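Local coordinates for aldose-aldose oxidoreductase (Caulobacter crescentus, PDB 5A04), which probably catalyses the paired oxidation of one aldose and reduction of another, using a bound NADP(H) cofactor, at residues R134-N139 with Q268-R273. Sequence-based numbering, arbitrary orientation.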
# COMPACT_ATOMS: atom_id res chain seq x y z
N ARG A 134 -10.48 1.20 -18.07
CA ARG A 134 -10.69 2.57 -18.52
C ARG A 134 -12.12 2.80 -18.98
O ARG A 134 -12.50 3.93 -19.27
CB ARG A 134 -9.72 2.93 -19.64
CG ARG A 134 -8.23 2.88 -19.22
CD ARG A 134 -7.86 4.01 -18.25
NE ARG A 134 -8.11 5.33 -18.83
CZ ARG A 134 -7.23 5.98 -19.59
NH1 ARG A 134 -6.04 5.43 -19.86
NH2 ARG A 134 -7.53 7.17 -20.09
N PHE A 135 -12.91 1.73 -19.05
CA PHE A 135 -14.31 1.80 -19.48
C PHE A 135 -15.26 1.41 -18.37
O PHE A 135 -16.47 1.26 -18.59
CB PHE A 135 -14.51 0.90 -20.70
CG PHE A 135 -13.59 1.24 -21.82
CD1 PHE A 135 -13.88 2.30 -22.66
CD2 PHE A 135 -12.37 0.57 -21.97
CE1 PHE A 135 -13.00 2.66 -23.68
CE2 PHE A 135 -11.48 0.93 -22.98
CZ PHE A 135 -11.79 1.98 -23.83
N GLN A 136 -14.72 1.24 -17.17
CA GLN A 136 -15.47 0.72 -16.03
C GLN A 136 -15.93 1.90 -15.16
O GLN A 136 -15.16 2.83 -14.92
CB GLN A 136 -14.61 -0.27 -15.25
CG GLN A 136 -15.35 -1.17 -14.27
CD GLN A 136 -15.77 -0.43 -13.02
OE1 GLN A 136 -15.06 0.46 -12.55
NE2 GLN A 136 -16.92 -0.80 -12.46
N ALA A 137 -17.19 1.88 -14.73
CA ALA A 137 -17.85 3.07 -14.18
C ALA A 137 -17.13 3.68 -12.98
O ALA A 137 -16.95 4.91 -12.91
CB ALA A 137 -19.29 2.72 -13.78
N HIS A 138 -16.71 2.84 -12.04
CA HIS A 138 -16.06 3.35 -10.83
C HIS A 138 -14.68 3.93 -11.15
O HIS A 138 -14.30 4.96 -10.60
CB HIS A 138 -15.94 2.26 -9.77
CG HIS A 138 -17.26 1.67 -9.36
ND1 HIS A 138 -18.03 0.90 -10.21
CD2 HIS A 138 -17.95 1.74 -8.19
CE1 HIS A 138 -19.13 0.52 -9.58
NE2 HIS A 138 -19.11 1.02 -8.36
N ASN A 139 -13.94 3.26 -12.02
CA ASN A 139 -12.63 3.77 -12.42
C ASN A 139 -12.75 5.12 -13.12
O ASN A 139 -11.99 6.05 -12.84
CB ASN A 139 -11.91 2.76 -13.33
CG ASN A 139 -11.31 1.62 -12.55
OD1 ASN A 139 -10.13 1.66 -12.19
ND2 ASN A 139 -12.12 0.60 -12.26
N GLN A 268 -16.64 -7.67 -12.08
CA GLN A 268 -17.79 -6.98 -11.51
C GLN A 268 -17.58 -6.78 -10.01
O GLN A 268 -16.58 -7.24 -9.45
CB GLN A 268 -19.07 -7.79 -11.75
CG GLN A 268 -18.97 -9.24 -11.31
CD GLN A 268 -20.19 -10.07 -11.69
OE1 GLN A 268 -21.17 -9.55 -12.24
NE2 GLN A 268 -20.14 -11.36 -11.40
N GLY A 269 -18.51 -6.10 -9.37
CA GLY A 269 -18.51 -6.01 -7.92
C GLY A 269 -17.77 -4.83 -7.32
O GLY A 269 -17.65 -4.72 -6.10
N GLN A 270 -17.29 -3.93 -8.18
CA GLN A 270 -16.63 -2.69 -7.74
C GLN A 270 -17.42 -1.96 -6.65
O GLN A 270 -18.64 -1.83 -6.73
CB GLN A 270 -16.43 -1.73 -8.92
CG GLN A 270 -15.14 -1.96 -9.72
CD GLN A 270 -15.23 -3.11 -10.71
OE1 GLN A 270 -16.23 -3.84 -10.76
NE2 GLN A 270 -14.19 -3.26 -11.52
N ALA A 271 -16.70 -1.49 -5.63
CA ALA A 271 -17.29 -0.65 -4.58
C ALA A 271 -16.34 0.51 -4.30
O ALA A 271 -15.17 0.29 -4.05
CB ALA A 271 -17.54 -1.46 -3.31
N MET A 272 -16.87 1.73 -4.35
CA MET A 272 -16.05 2.92 -4.13
C MET A 272 -16.41 3.63 -2.82
O MET A 272 -17.57 3.73 -2.46
CB MET A 272 -16.20 3.89 -5.32
CG MET A 272 -15.69 5.31 -5.06
SD MET A 272 -15.86 6.38 -6.52
CE MET A 272 -14.58 5.72 -7.56
N ARG A 273 -15.39 4.09 -2.10
CA ARG A 273 -15.59 4.88 -0.89
C ARG A 273 -14.75 6.15 -1.04
O ARG A 273 -13.64 6.10 -1.59
CB ARG A 273 -15.18 4.07 0.34
CG ARG A 273 -15.39 4.75 1.68
CD ARG A 273 -15.18 3.74 2.81
NE ARG A 273 -13.78 3.31 2.93
CZ ARG A 273 -13.08 3.37 4.06
NH1 ARG A 273 -13.64 3.85 5.17
NH2 ARG A 273 -11.82 2.96 4.09
O HOH W 1 -18.10 -3.52 -12.93
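At the capped N-terminus of helix 137-147, the amides of Q136 and Q270 stack face to face, their planes 8° apart and NE2 of Q136 3.4 Å from CD of Q270. The two side chains arrive from opposite directions, and one water bridges the two amides, accepting from Q136 NE2 and donating to Q270 OE1. Q136 is the N-cap: with CG anti to the backbone N (chi1 -164°) and a bend at chi2, its amide turns back over the first helical turn. OE1 then accepts from N139 N (3.1 Å) and N139 ND2 (3.0 Å), which reach it from opposite faces of the carbonyl plane, and more weakly from H138 N; N139 OD1 is hydrogen-bonded to Y250 OH. NE2 donates to H138 ND1 (3.0 Å, 167° at the hydrogen), fixing the imidazole rotation. Replacing Q136 by alanine removes the amide, and would probably leave the helix start uncapped, H138 ND1 without its donor and the Q270 amide without its stacking partner. Q270 also lays CB over one face of the H138 ring, a CH-pi contact 3.5 Å from the centroid, while M272 CB meets the ring edge at CD2 (4.0 Å). This joins the helix to the mixed sheet of the C-terminal domain at M272, the first residue of strand 272-275. Q270 NE2 donates to the carbonyls of S266 and A264; the Q270 side chain lies about 8 Å from the bound glucose.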